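Long-range contact in demethyldecarbamoylnovobiocin O-methyltransferase (Streptomyces caeruleus, PDB 2WK1), which transfers a methyl group from S-adenosyl-L-methionine to the 4-hydroxyl of the noviose sugar, the penultimate step of novobiocin biosynthesis: residues G146-G151 with G217-S222. Numbering follows the deposited sequence.
Sequences GIPDVG and GDLYES. With SAH (S-adenosyl-L-homocysteine), chain B; EDO (1,2-ethanediol), chain F.
Asp-218 meets Ile-147 where the two loops meet beside the bound S-adenosyl-L-homocysteine (SAH). The side chains cross at about a right angle, and Ile-147 CD1 lies 3.6 Å from Asp-218 OD2. The same OD2 is 3.4 Å from C5' of SAH. Asp-218 also lies close to Asp-216 and Asp-244, both predicted magnesium ligands.

Leu-219, the N-cap residue of helix 220-230, is the apolar centre of the contact. Its CD1 is shared by three residues of 146-151. Ile-147 CG2, the branch anti to its backbone N, lies 3.7 Å from Leu-219 CD1. Pro-148 reaches CD1 tip to tip with CG, while Val-150 slides past in the opposite direction and touches with CG1. The fold is that of a SAM-dependent methyltransferase, a Rossmann-like sheet with the cofactor at the C-terminal ends of its parallel strands. Here the loop after strand 138-142 meets the loop after strand 210-215 beside the adenine. Helix 156-161 also packs on Leu-219 and Val-150.

Glu-221 extends beyond CG alongside Val-150. Its OE1 lies 3.4 Å from Val-150 CG1. A water donates to both this oxygen and the Val-150 carbonyl O, so a polar bridge borders the apolar patch. Asp-149, turned away from the contact, closes an Asx turn: its OD1 accepts from Gly-151 N from above the carboxylate plane.

Ser-222 turns to the adenine. Its OG donates to SAH N7 at 2.8 Å. Pro-148 CD lies over the face of the adenine, 3.6 Å from SAH N7.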
ATOM      1  N   GLY A 146      -1.225  12.730  22.126  1.00 14.41           N
ATOM      2  CA  GLY A 146      -2.650  12.942  22.021  1.00 13.93           C
ATOM      3  C   GLY A 146      -3.102  14.372  22.311  1.00 13.56           C
ATOM      4  O   GLY A 146      -2.334  15.320  22.406  1.00 13.83           O
ATOM      5  N   ILE A 147      -4.411  14.518  22.409  1.00 14.18           N
ATOM      6  CA  ILE A 147      -5.046  15.802  22.625  1.00 15.27           C
ATOM      7  C   ILE A 147      -4.797  16.281  24.074  1.00 15.51           C
ATOM      8  O   ILE A 147      -4.849  15.478  24.990  1.00 15.83           O
ATOM      9  CB  ILE A 147      -6.555  15.642  22.334  1.00 16.04           C
ATOM     10  CG1 ILE A 147      -6.778  15.334  20.831  1.00 18.01           C
ATOM     11  CG2 ILE A 147      -7.350  16.875  22.767  1.00 17.87           C
ATOM     12  CD1 ILE A 147      -8.254  15.083  20.463  1.00 21.59           C
ATOM     13  N   PRO A 148      -4.511  17.576  24.274  1.00 15.67           N
ATOM     14  CA  PRO A 148      -4.291  18.055  25.649  1.00 16.49           C
ATOM     15  C   PRO A 148      -5.570  18.030  26.451  1.00 16.97           C
ATOM     16  O   PRO A 148      -6.653  18.167  25.883  1.00 16.65           O
ATOM     17  CB  PRO A 148      -3.829  19.507  25.452  1.00 16.91           C
ATOM     18  CG  PRO A 148      -4.443  19.919  24.111  1.00 16.85           C
ATOM     19  CD  PRO A 148      -4.357  18.665  23.276  1.00 15.79           C
ATOM     20  N   ASP A 149      -5.429  17.820  27.753  1.00 18.19           N
ATOM     21  CA  ASP A 149      -6.521  18.001  28.679  1.00 19.33           C
ATOM     22  C   ASP A 149      -6.612  19.491  28.988  1.00 20.10           C
ATOM     23  O   ASP A 149      -5.748  20.026  29.679  1.00 21.62           O
ATOM     24  CB  ASP A 149      -6.236  17.197  29.949  1.00 20.00           C
ATOM     25  CG  ASP A 149      -7.335  17.306  30.989  1.00 22.39           C
ATOM     26  OD1 ASP A 149      -8.231  18.152  30.850  1.00 24.46           O
ATOM     27  OD2 ASP A 149      -7.285  16.518  31.954  1.00 26.53           O
ATOM     28  N   VAL A 150      -7.625  20.163  28.437  1.00 20.50           N
ATOM     29  CA  VAL A 150      -7.685  21.626  28.490  1.00 21.73           C
ATOM     30  C   VAL A 150      -7.975  22.172  29.886  1.00 23.33           C
ATOM     31  O   VAL A 150      -7.702  23.346  30.144  1.00 24.53           O
ATOM     32  CB  VAL A 150      -8.680  22.225  27.443  1.00 21.58           C
ATOM     33  CG1 VAL A 150      -8.265  21.830  26.029  1.00 20.53           C
ATOM     34  CG2 VAL A 150     -10.118  21.839  27.711  1.00 22.40           C
ATOM     35  N   GLY A 151      -8.505  21.319  30.763  1.00 23.91           N
ATOM     36  CA  GLY A 151      -8.700  21.673  32.175  1.00 25.23           C
ATOM     37  C   GLY A 151      -9.822  22.669  32.371  1.00 26.66           C
ATOM     38  O   GLY A 151     -10.537  23.038  31.428  1.00 27.61           O
ATOM     39  N   GLY A 217      -6.182  19.592  14.545  1.00 14.40           N
ATOM     40  CA  GLY A 217      -5.915  19.550  15.979  1.00 14.68           C
ATOM     41  C   GLY A 217      -7.117  19.426  16.889  1.00 15.78           C
ATOM     42  O   GLY A 217      -6.963  19.508  18.101  1.00 17.28           O
ATOM     43  N   ASP A 218      -8.313  19.254  16.316  1.00 17.02           N
ATOM     44  CA  ASP A 218      -9.551  18.876  17.031  1.00 17.73           C
ATOM     45  C   ASP A 218     -10.194  19.846  18.030  1.00 17.26           C
ATOM     46  O   ASP A 218     -11.362  19.683  18.309  1.00 18.79           O
ATOM     47  CB  ASP A 218      -9.372  17.514  17.720  1.00 18.98           C
ATOM     48  CG  ASP A 218      -9.469  16.340  16.759  1.00 24.27           C
ATOM     49  OD1 ASP A 218     -10.304  16.359  15.817  1.00 31.97           O
ATOM     50  OD2 ASP A 218      -8.692  15.392  16.949  1.00 28.39           O
ATOM     51  N   LEU A 219      -9.456  20.828  18.541  1.00 15.20           N
ATOM     52  CA  LEU A 219      -9.954  21.751  19.569  1.00 14.50           C
ATOM     53  C   LEU A 219      -9.942  23.182  19.121  1.00 14.33           C
ATOM     54  O   LEU A 219      -9.157  23.552  18.252  1.00 14.15           O
ATOM     55  CB  LEU A 219      -9.040  21.696  20.800  1.00 15.19           C
ATOM     56  CG  LEU A 219      -8.821  20.378  21.501  1.00 16.93           C
ATOM     57  CD1 LEU A 219      -7.830  20.567  22.665  1.00 19.22           C
ATOM     58  CD2 LEU A 219     -10.143  19.873  21.953  1.00 20.05           C
ATOM     59  N   TYR A 220     -10.777  24.002  19.748  1.00 14.32           N
ATOM     60  CA  TYR A 220     -10.721  25.441  19.528  1.00 13.98           C
ATOM     61  C   TYR A 220      -9.320  25.945  19.805  1.00 14.29           C
ATOM     62  O   TYR A 220      -8.745  26.704  18.998  1.00 14.04           O
ATOM     63  CB  TYR A 220     -11.728  26.166  20.421  1.00 14.51           C
ATOM     64  CG  TYR A 220     -11.616  27.670  20.415  1.00 15.20           C
ATOM     65  CD1 TYR A 220     -10.719  28.324  21.247  1.00 17.09           C
ATOM     66  CD2 TYR A 220     -12.407  28.428  19.573  1.00 16.43           C
ATOM     67  CE1 TYR A 220     -10.625  29.706  21.247  1.00 19.42           C
ATOM     68  CE2 TYR A 220     -12.329  29.802  19.559  1.00 17.23           C
ATOM     69  CZ  TYR A 220     -11.425  30.436  20.395  1.00 19.33           C
ATOM     70  OH  TYR A 220     -11.344  31.820  20.406  1.00 23.47           O
ATOM     71  N   GLU A 221      -8.757  25.560  20.949  1.00 14.57           N
ATOM     72  CA  GLU A 221      -7.475  26.146  21.313  1.00 15.42           C
ATOM     73  C   GLU A 221      -6.348  25.740  20.381  1.00 14.80           C
ATOM     74  O   GLU A 221      -5.506  26.569  20.027  1.00 16.24           O
ATOM     75  CB  GLU A 221      -7.145  25.908  22.773  1.00 17.18           C
ATOM     76  CG  GLU A 221      -6.817  24.547  23.243  1.00 21.36           C
ATOM     77  CD  GLU A 221      -6.113  24.668  24.594  1.00 26.26           C
ATOM     78  OE1 GLU A 221      -6.806  24.862  25.615  1.00 27.15           O
ATOM     79  OE2 GLU A 221      -4.870  24.657  24.614  1.00 31.81           O
ATOM     80  N   SER A 222      -6.348  24.482  19.967  1.00 13.71           N
ATOM     81  CA  SER A 222      -5.362  23.989  19.043  1.00 13.94           C
ATOM     82  C   SER A 222      -5.449  24.721  17.725  1.00 12.96           C
ATOM     83  O   SER A 222      -4.427  25.092  17.142  1.00 14.02           O
ATOM     84  CB  SER A 222      -5.532  22.496  18.828  1.00 14.28           C
ATOM     85  OG  SER A 222      -5.429  21.775  20.054  1.00 14.65           O
TER
HETATM   86  N   SAH B 301      -4.204  14.314  10.583  1.00 13.37           N
HETATM   87  CA  SAH B 301      -4.294  12.970  11.251  1.00 12.08           C
HETATM   88  CB  SAH B 301      -5.346  13.006  12.361  1.00 12.83           C
HETATM   89  CG  SAH B 301      -4.995  13.941  13.510  1.00 12.65           C
HETATM   90  SD  SAH B 301      -5.758  13.411  15.049  1.00 13.50           S
HETATM   91  C   SAH B 301      -4.494  11.885  10.230  1.00 12.60           C
HETATM   92  O   SAH B 301      -4.987  10.801  10.566  1.00 12.66           O
HETATM   93  OXT SAH B 301      -4.075  12.055   9.093  1.00 13.28           O
HETATM   94  C5' SAH B 301      -5.475  14.850  16.098  1.00 12.31           C
HETATM   95  C4' SAH B 301      -3.983  15.038  16.452  1.00 11.69           C
HETATM   96  O4' SAH B 301      -3.812  16.373  16.989  1.00 11.41           O
HETATM   97  C3' SAH B 301      -3.430  14.047  17.476  1.00 12.46           C
HETATM   98  O3' SAH B 301      -2.269  13.354  16.984  1.00 13.07           O
HETATM   99  C2' SAH B 301      -3.106  14.949  18.687  1.00 11.81           C
HETATM  100  O2' SAH B 301      -1.986  14.533  19.470  1.00 13.24           O
HETATM  101  C1' SAH B 301      -2.845  16.315  18.043  1.00 10.43           C
HETATM  102  N9  SAH B 301      -3.104  17.504  18.859  1.00 10.57           N
HETATM  103  C8  SAH B 301      -4.326  18.059  19.064  1.00 12.23           C
HETATM  104  N7  SAH B 301      -4.212  19.224  19.749  1.00 12.06           N
HETATM  105  C5  SAH B 301      -2.887  19.420  19.958  1.00 10.80           C
HETATM  106  C6  SAH B 301      -2.088  20.460  20.556  1.00 11.01           C
HETATM  107  N6  SAH B 301      -2.670  21.513  21.105  1.00 12.27           N
HETATM  108  N1  SAH B 301      -0.757  20.323  20.539  1.00 11.08           N
HETATM  109  C2  SAH B 301      -0.155  19.276  19.946  1.00 10.84           C
HETATM  110  N3  SAH B 301      -0.811  18.264  19.369  1.00 10.66           N
HETATM  111  C4  SAH B 301      -2.159  18.327  19.340  1.00 10.29           C
HETATM  112  C1  EDO F 551      -8.239  22.451  12.728  1.00 27.20           C
HETATM  113  O1  EDO F 551      -7.261  22.278  13.820  1.00 23.07           O
HETATM  114  C2  EDO F 551      -9.623  21.811  12.953  1.00 27.25           C
HETATM  115  O2  EDO F 551      -9.724  20.570  12.212  1.00 27.28           O
HETATM  116  O   HOH W   1      -6.554  25.279  28.366  1.00 38.98           O